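Long-range contacts in DNA primase (Aquifex aeolicus, PDB 2AU3), which probably synthesises the short RNA primers that DNA polymerase extends during DNA replication, working on a single-stranded DNA template: residues 111-116 with 198-203; 232-237 with 266-271. All coordinates share one frame; numbering follows the deposited sequence.

Contact 1 of 2, residues 111-116 with 198-203; sequences RVCDFY and GRVIGF
The axis of helix segment 111-116, which carries Val112, Cys113 and Tyr116 to the contact, passes 9.9 Å from that of strand segment 200-203, which brings Val200 and Phe203, the two N-to-C directions lying 50° apart. No hydrogen bond spans the gap; side chains fill it, and the ring of Phe203 supplies most of the strand's share. With CG anti to its carbonyl carbon (chi1 -55°), Phe203 sends that ring toward the helix, where it meets three residues. Tyr116 turns its edge to one face of the ring in a T-shaped stack, centroids 5.2 Å apart and planes at 82°; Tyr116 CE2 sits over the ring centre, 3.9 Å above the plane. At the far tip of the ring, Phe203 CZ comes within 3.9 Å of Cys113 N, which lies at the ring's edge. Val112 reaches the same end obliquely, its CG1 being 3.9 Å from Phe203 CE2. Farther along, Cys113 SG touches Val200 CG2 at 4.2 Å. The antiparallel sheet of the catalytic core's N-terminal part thus packs against the helix, with Pro192 and Val190 of strand 188-194 meeting Cys113 and Tyr116 beside this strand. A classic beta bulge at Ile201 and Gly202, both facing Ile193, breaks the regular alternation, and Val200 and Phe203 both point to the helix. An alanine in place of Phe203 would probably open a gap between helix and strand, leaving the Tyr116 edge without the face it packs on. Contacts across the interface are van der Waals and aromatic, while the Tyr116 hydroxyl is hydrogen-bonded to Asp183 OD2 outside it.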
ATOM      1  N   ARG A 111       8.536  11.667   9.027  1.00 17.17           N
ATOM      2  CA  ARG A 111       9.632  12.563   8.697  1.00 17.46           C
ATOM      3  C   ARG A 111      10.702  11.858   7.857  1.00 16.92           C
ATOM      4  O   ARG A 111      11.375  12.476   7.023  1.00 17.03           O
ATOM      5  CB  ARG A 111      10.275  13.114   9.973  1.00 16.84           C
ATOM      6  CG  ARG A 111      11.464  14.000   9.697  1.00 17.12           C
ATOM      7  CD  ARG A 111      11.042  15.276   8.946  1.00 17.83           C
ATOM      8  NE  ARG A 111      12.137  16.166   8.612  1.00 17.98           N
ATOM      9  CZ  ARG A 111      12.796  16.151   7.458  1.00 22.02           C
ATOM     10  NH1 ARG A 111      12.522  15.233   6.519  1.00 21.18           N
ATOM     11  NH2 ARG A 111      13.745  17.051   7.249  1.00 18.58           N
ATOM     12  N   VAL A 112      10.919  10.587   8.152  1.00 15.80           N
ATOM     13  CA  VAL A 112      11.899   9.803   7.425  1.00 16.35           C
ATOM     14  C   VAL A 112      11.374   9.544   6.001  1.00 16.14           C
ATOM     15  O   VAL A 112      12.122   9.591   5.041  1.00 16.84           O
ATOM     16  CB  VAL A 112      12.222   8.488   8.168  1.00 15.32           C
ATOM     17  CG1 VAL A 112      13.000   7.500   7.271  1.00 16.07           C
ATOM     18  CG2 VAL A 112      13.024   8.776   9.433  1.00 14.07           C
ATOM     19  N   CYS A 113      10.076   9.339   5.876  1.00 17.30           N
ATOM     20  CA  CYS A 113       9.436   9.258   4.557  1.00 17.62           C
ATOM     21  C   CYS A 113       9.716  10.513   3.712  1.00 17.47           C
ATOM     22  O   CYS A 113      10.109  10.411   2.540  1.00 16.78           O
ATOM     23  CB  CYS A 113       7.926   9.039   4.719  1.00 18.22           C
ATOM     24  SG  CYS A 113       7.036   8.800   3.147  1.00 21.28           S
ATOM     25  N   ASP A 114       9.588  11.691   4.325  1.00 18.07           N
ATOM     26  CA  ASP A 114       9.834  12.976   3.640  1.00 18.66           C
ATOM     27  C   ASP A 114      11.280  13.119   3.216  1.00 18.77           C
ATOM     28  O   ASP A 114      11.578  13.702   2.160  1.00 19.69           O
ATOM     29  CB  ASP A 114       9.483  14.156   4.559  1.00 19.93           C
ATOM     30  CG  ASP A 114       8.001  14.168   4.971  1.00 24.26           C
ATOM     31  OD1 ASP A 114       7.128  13.687   4.196  1.00 27.84           O
ATOM     32  OD2 ASP A 114       7.629  14.624   6.074  1.00 28.43           O
ATOM     33  N   PHE A 115      12.178  12.610   4.051  1.00 18.45           N
ATOM     34  CA  PHE A 115      13.613  12.637   3.780  1.00 18.77           C
ATOM     35  C   PHE A 115      13.953  11.810   2.525  1.00 18.00           C
ATOM     36  O   PHE A 115      14.656  12.270   1.611  1.00 19.32           O
ATOM     37  CB  PHE A 115      14.384  12.106   5.006  1.00 17.45           C
ATOM     38  CG  PHE A 115      15.806  11.748   4.711  1.00 18.49           C
ATOM     39  CD1 PHE A 115      16.743  12.740   4.438  1.00 19.56           C
ATOM     40  CD2 PHE A 115      16.204  10.418   4.666  1.00 20.85           C
ATOM     41  CE1 PHE A 115      18.070  12.416   4.130  1.00 20.59           C
ATOM     42  CE2 PHE A 115      17.524  10.080   4.369  1.00 19.66           C
ATOM     43  CZ  PHE A 115      18.461  11.093   4.109  1.00 18.56           C
ATOM     44  N   TYR A 116      13.436  10.588   2.494  1.00 18.48           N
ATOM     45  CA  TYR A 116      13.611   9.697   1.350  1.00 17.07           C
ATOM     46  C   TYR A 116      12.996  10.247   0.055  1.00 17.20           C
ATOM     47  O   TYR A 116      13.586  10.105  -1.027  1.00 16.13           O
ATOM     48  CB  TYR A 116      12.977   8.364   1.649  1.00 16.80           C
ATOM     49  CG  TYR A 116      13.693   7.503   2.651  1.00 16.58           C
ATOM     50  CD1 TYR A 116      15.086   7.527   2.777  1.00 17.32           C
ATOM     51  CD2 TYR A 116      12.979   6.611   3.444  1.00 15.53           C
ATOM     52  CE1 TYR A 116      15.741   6.693   3.724  1.00 17.34           C
ATOM     53  CE2 TYR A 116      13.632   5.755   4.353  1.00 15.74           C
ATOM     54  CZ  TYR A 116      14.995   5.800   4.470  1.00 17.70           C
ATOM     55  OH  TYR A 116      15.613   4.953   5.354  1.00 18.30           O
ATOM     56  N   GLY A 198      -3.515   5.195   5.938  1.00 20.73           N
ATOM     57  CA  GLY A 198      -2.554   6.079   5.326  1.00 20.85           C
ATOM     58  C   GLY A 198      -1.374   6.455   6.199  1.00 19.83           C
ATOM     59  O   GLY A 198      -0.573   7.264   5.775  1.00 19.69           O
ATOM     60  N   ARG A 199      -1.262   5.887   7.401  1.00 18.64           N
ATOM     61  CA  ARG A 199      -0.090   6.203   8.233  1.00 19.72           C
ATOM     62  C   ARG A 199       1.070   5.354   7.796  1.00 17.94           C
ATOM     63  O   ARG A 199       0.952   4.117   7.676  1.00 17.15           O
ATOM     64  CB  ARG A 199      -0.345   5.955   9.713  1.00 20.25           C
ATOM     65  CG  ARG A 199      -1.345   6.892  10.338  1.00 24.15           C
ATOM     66  CD  ARG A 199      -1.431   6.721  11.864  1.00 29.15           C
ATOM     67  NE  ARG A 199      -1.550   5.305  12.228  1.00 32.90           N
ATOM     68  CZ  ARG A 199      -1.616   4.853  13.474  1.00 36.34           C
ATOM     69  NH1 ARG A 199      -1.571   5.708  14.491  1.00 35.05           N
ATOM     70  NH2 ARG A 199      -1.729   3.543  13.704  1.00 36.14           N
ATOM     71  N   VAL A 200       2.195   6.005   7.555  1.00 17.81           N
ATOM     72  CA  VAL A 200       3.415   5.285   7.234  1.00 16.83           C
ATOM     73  C   VAL A 200       3.807   4.452   8.462  1.00 16.93           C
ATOM     74  O   VAL A 200       3.976   4.993   9.558  1.00 16.33           O
ATOM     75  CB  VAL A 200       4.535   6.255   6.840  1.00 16.88           C
ATOM     76  CG1 VAL A 200       5.871   5.490   6.704  1.00 16.26           C
ATOM     77  CG2 VAL A 200       4.187   6.926   5.522  1.00 18.31           C
ATOM     78  N   ILE A 201       3.900   3.134   8.293  1.00 16.09           N
ATOM     79  CA  ILE A 201       4.252   2.256   9.400  1.00 16.49           C
ATOM     80  C   ILE A 201       5.614   1.591   9.190  1.00 17.18           C
ATOM     81  O   ILE A 201       6.117   0.927  10.087  1.00 18.17           O
ATOM     82  CB  ILE A 201       3.156   1.185   9.663  1.00 16.18           C
ATOM     83  CG1 ILE A 201       2.841   0.377   8.381  1.00 17.63           C
ATOM     84  CG2 ILE A 201       1.905   1.832  10.259  1.00 17.38           C
ATOM     85  CD1 ILE A 201       2.048  -0.901   8.664  1.00 19.08           C
ATOM     86  N   GLY A 202       6.200   1.784   8.018  1.00 17.67           N
ATOM     87  CA  GLY A 202       7.502   1.215   7.677  1.00 18.01           C
ATOM     88  C   GLY A 202       7.796   1.358   6.204  1.00 18.48           C
ATOM     89  O   GLY A 202       7.135   2.159   5.489  1.00 18.37           O
ATOM     90  N   PHE A 203       8.797   0.595   5.740  1.00 18.05           N
ATOM     91  CA  PHE A 203       9.268   0.677   4.356  1.00 18.01           C
ATOM     92  C   PHE A 203       9.608  -0.687   3.766  1.00 17.63           C
ATOM     93  O   PHE A 203       9.992  -1.601   4.491  1.00 17.44           O
ATOM     94  CB  PHE A 203      10.510   1.555   4.278  1.00 17.08           C
ATOM     95  CG  PHE A 203      10.310   2.928   4.865  1.00 18.62           C
ATOM     96  CD1 PHE A 203       9.630   3.914   4.144  1.00 16.55           C
ATOM     97  CD2 PHE A 203      10.779   3.225   6.142  1.00 17.77           C
ATOM     98  CE1 PHE A 203       9.434   5.191   4.692  1.00 17.53           C
ATOM     99  CE2 PHE A 203      10.606   4.507   6.695  1.00 17.55           C
ATOM    100  CZ  PHE A 203       9.923   5.474   5.995  1.00 17.59           C
TER

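Contact 2 of 2, residues 232-237 with 266-271; sequences FGLYEA and NVVAPL
Phe232 and Ala269 form an antiparallel hydrogen-bonded pair, the one pair of the contact with regular sheet bonding. Ala269 N donates to Phe232 O over 3.0 Å, whereas the return bond from Phe232 N to Ala269 O is weak, bent to 126° at the hydrogen. A CA-H...O contact from Val268 CA, at 3.4 Å, gives Phe232 O a second neighbour. Leu271 CD1 presses on Phe232 CB at 3.6 Å, but the Phe232 ring, with CG anti to the backbone N (chi1 -174°), leads away to Tyr253 and Leu256 of helix 253-261. Strand 231-232 is an outermost strand of the mixed Toprim sheet, joined antiparallel to strand 267-270, whose other neighbour, 247-249, runs parallel to it. Past Phe232 the pairing stops: Gly233 takes the N-cap position and the chain turns into helix 234-244. A CB on Gly233 would sit tight against Val267 O and, at these backbone angles, be jammed against the carbonyl O of Phe232, so the position needs a residue without a side chain. Packing stays tight into the helix: Ala237 CB is 3.2 Å from Val267 O, a buried carbonyl oxygen without a hydrogen-bond partner in the model, and Leu234 CD1 lies beside Val268 CG1 at 3.8 Å. The contact has no solvent side, all its touching residues being buried, and is loose only toward the ends of 266-271, where Pro270 turns away and Asn266 directs its CB away from the helix, its ND2 bonding to Phe246 O instead.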
ATOM      1  N   PHE A 232      -0.115  -3.736   0.947  1.00 17.16           N
ATOM      2  CA  PHE A 232       0.375  -2.612   0.176  1.00 16.95           C
ATOM      3  C   PHE A 232      -0.723  -2.081  -0.736  1.00 17.03           C
ATOM      4  O   PHE A 232      -1.391  -2.858  -1.452  1.00 15.70           O
ATOM      5  CB  PHE A 232       1.574  -3.009  -0.679  1.00 16.13           C
ATOM      6  CG  PHE A 232       2.212  -1.832  -1.388  1.00 18.32           C
ATOM      7  CD1 PHE A 232       2.801  -0.806  -0.649  1.00 19.32           C
ATOM      8  CD2 PHE A 232       2.224  -1.754  -2.777  1.00 17.65           C
ATOM      9  CE1 PHE A 232       3.394   0.292  -1.291  1.00 19.71           C
ATOM     10  CE2 PHE A 232       2.821  -0.659  -3.438  1.00 20.41           C
ATOM     11  CZ  PHE A 232       3.393   0.360  -2.698  1.00 19.80           C
ATOM     12  N   GLY A 233      -0.875  -0.758  -0.741  1.00 16.16           N
ATOM     13  CA  GLY A 233      -1.807  -0.099  -1.621  1.00 16.72           C
ATOM     14  C   GLY A 233      -3.233   0.023  -1.101  1.00 17.09           C
ATOM     15  O   GLY A 233      -4.050   0.694  -1.720  1.00 17.30           O
ATOM     16  N   LEU A 234      -3.559  -0.614   0.021  1.00 16.61           N
ATOM     17  CA  LEU A 234      -4.933  -0.547   0.508  1.00 17.45           C
ATOM     18  C   LEU A 234      -5.440   0.892   0.722  1.00 17.24           C
ATOM     19  O   LEU A 234      -6.539   1.246   0.273  1.00 16.19           O
ATOM     20  CB  LEU A 234      -5.133  -1.413   1.751  1.00 17.92           C
ATOM     21  CG  LEU A 234      -6.548  -1.661   2.222  1.00 20.03           C
ATOM     22  CD1 LEU A 234      -7.405  -2.325   1.118  1.00 20.78           C
ATOM     23  CD2 LEU A 234      -6.463  -2.553   3.459  1.00 24.09           C
ATOM     24  N   TYR A 235      -4.616   1.730   1.345  1.00 16.32           N
ATOM     25  CA  TYR A 235      -4.992   3.105   1.605  1.00 16.76           C
ATOM     26  C   TYR A 235      -5.306   3.815   0.273  1.00 17.05           C
ATOM     27  O   TYR A 235      -6.320   4.505   0.127  1.00 16.51           O
ATOM     28  CB  TYR A 235      -3.855   3.833   2.323  1.00 16.71           C
ATOM     29  CG  TYR A 235      -4.053   5.329   2.370  1.00 17.83           C
ATOM     30  CD1 TYR A 235      -3.229   6.183   1.640  1.00 17.95           C
ATOM     31  CD2 TYR A 235      -5.072   5.898   3.161  1.00 15.65           C
ATOM     32  CE1 TYR A 235      -3.400   7.575   1.708  1.00 19.92           C
ATOM     33  CE2 TYR A 235      -5.250   7.264   3.250  1.00 17.02           C
ATOM     34  CZ  TYR A 235      -4.428   8.099   2.502  1.00 21.89           C
ATOM     35  OH  TYR A 235      -4.599   9.469   2.561  1.00 25.18           O
ATOM     36  N   GLU A 236      -4.435   3.628  -0.700  1.00 15.25           N
ATOM     37  CA  GLU A 236      -4.625   4.248  -1.996  1.00 15.18           C
ATOM     38  C   GLU A 236      -5.766   3.614  -2.834  1.00 15.33           C
ATOM     39  O   GLU A 236      -6.368   4.286  -3.674  1.00 14.91           O
ATOM     40  CB  GLU A 236      -3.315   4.179  -2.763  1.00 15.16           C
ATOM     41  CG  GLU A 236      -2.214   5.034  -2.155  1.00 17.44           C
ATOM     42  CD  GLU A 236      -1.447   4.317  -1.037  1.00 21.42           C
ATOM     43  OE1 GLU A 236      -1.786   3.149  -0.715  1.00 21.60           O
ATOM     44  OE2 GLU A 236      -0.500   4.924  -0.476  1.00 22.84           O
ATOM     45  N   ALA A 237      -6.041   2.335  -2.598  1.00 14.24           N
ATOM     46  CA  ALA A 237      -6.965   1.561  -3.432  1.00 14.98           C
ATOM     47  C   ALA A 237      -8.412   1.570  -2.938  1.00 15.10           C
ATOM     48  O   ALA A 237      -9.322   1.316  -3.719  1.00 14.99           O
ATOM     49  CB  ALA A 237      -6.478   0.107  -3.557  1.00 14.86           C
ATOM     50  N   ASN A 266      -7.776  -0.148  -8.309  1.00 13.26           N
ATOM     51  CA  ASN A 266      -8.432  -0.934  -7.257  1.00 13.57           C
ATOM     52  C   ASN A 266      -7.602  -2.187  -7.010  1.00 13.43           C
ATOM     53  O   ASN A 266      -8.088  -3.279  -7.147  1.00 15.50           O
ATOM     54  CB  ASN A 266      -9.881  -1.290  -7.660  1.00 13.85           C
ATOM     55  CG  ASN A 266      -9.953  -2.046  -9.002  1.00 14.14           C
ATOM     56  OD1 ASN A 266      -9.165  -1.786  -9.910  1.00 14.84           O
ATOM     57  ND2 ASN A 266     -10.908  -2.960  -9.121  1.00 15.13           N
ATOM     58  N   VAL A 267      -6.345  -1.983  -6.637  1.00 13.89           N
ATOM     59  CA  VAL A 267      -5.284  -3.011  -6.631  1.00 13.62           C
ATOM     60  C   VAL A 267      -4.599  -3.007  -5.271  1.00 14.03           C
ATOM     61  O   VAL A 267      -4.278  -1.916  -4.740  1.00 12.56           O
ATOM     62  CB  VAL A 267      -4.176  -2.681  -7.685  1.00 13.54           C
ATOM     63  CG1 VAL A 267      -3.135  -3.849  -7.798  1.00 14.07           C
ATOM     64  CG2 VAL A 267      -4.786  -2.420  -9.059  1.00 15.46           C
ATOM     65  N   VAL A 268      -4.309  -4.217  -4.748  1.00 14.10           N
ATOM     66  CA  VAL A 268      -3.553  -4.412  -3.507  1.00 14.12           C
ATOM     67  C   VAL A 268      -2.510  -5.485  -3.733  1.00 15.48           C
ATOM     68  O   VAL A 268      -2.577  -6.220  -4.707  1.00 15.07           O
ATOM     69  CB  VAL A 268      -4.456  -4.898  -2.323  1.00 13.14           C
ATOM     70  CG1 VAL A 268      -5.295  -3.718  -1.777  1.00 15.08           C
ATOM     71  CG2 VAL A 268      -5.384  -6.011  -2.774  1.00 12.59           C
ATOM     72  N   ALA A 269      -1.540  -5.569  -2.832  1.00 15.19           N
ATOM     73  CA  ALA A 269      -0.541  -6.625  -2.913  1.00 16.43           C
ATOM     74  C   ALA A 269      -0.130  -7.047  -1.512  1.00 18.15           C
ATOM     75  O   ALA A 269      -0.170  -6.221  -0.591  1.00 17.45           O
ATOM     76  CB  ALA A 269       0.668  -6.133  -3.702  1.00 16.23           C
ATOM     77  N   PRO A 270       0.266  -8.321  -1.319  1.00 20.43           N
ATOM     78  CA  PRO A 270       0.719  -8.801  -0.002  1.00 22.50           C
ATOM     79  C   PRO A 270       1.987  -8.085   0.408  1.00 25.03           C
ATOM     80  O   PRO A 270       2.775  -7.653  -0.452  1.00 25.11           O
ATOM     81  CB  PRO A 270       1.010 -10.292  -0.241  1.00 22.33           C
ATOM     82  CG  PRO A 270       0.224 -10.635  -1.440  1.00 20.75           C
ATOM     83  CD  PRO A 270       0.238  -9.409  -2.309  1.00 20.28           C
ATOM     84  N   LEU A 271       2.186  -7.929   1.702  1.00 28.62           N
ATOM     85  CA  LEU A 271       3.355  -7.193   2.112  1.00 31.84           C
ATOM     86  C   LEU A 271       4.538  -8.093   2.015  1.00 34.29           C
ATOM     87  O   LEU A 271       4.593  -9.181   2.637  1.00 34.73           O
ATOM     88  CB  LEU A 271       3.197  -6.567   3.486  1.00 31.45           C
ATOM     89  CG  LEU A 271       3.379  -5.046   3.450  1.00 33.56           C
ATOM     90  CD1 LEU A 271       3.441  -4.485   2.026  1.00 31.32           C
ATOM     91  CD2 LEU A 271       2.280  -4.376   4.230  1.00 35.62           C
TER

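Both segments of contact 1 precede those of contact 2 in the chain, and the centres of the two contacts lie 16 Å apart. Contact 1 ties helix 101-122 to the four-stranded antiparallel sheet, and contact 2 belongs to the edge of the mixed Toprim sheet. The two meet directly where Gly198 N packs 3.3 Å from Tyr235 CD2. Strand 188-194 is a common neighbour, touching Cys113, Tyr116 and Phe203 of contact 1 and Phe232 and Leu271 of contact 2. This is consistent with the N-terminal part of the core being packed against the Toprim part, where Ala269 lies about 6 Å, side chain to side chain, from Glu251, a predicted ligand of catalytic magnesium.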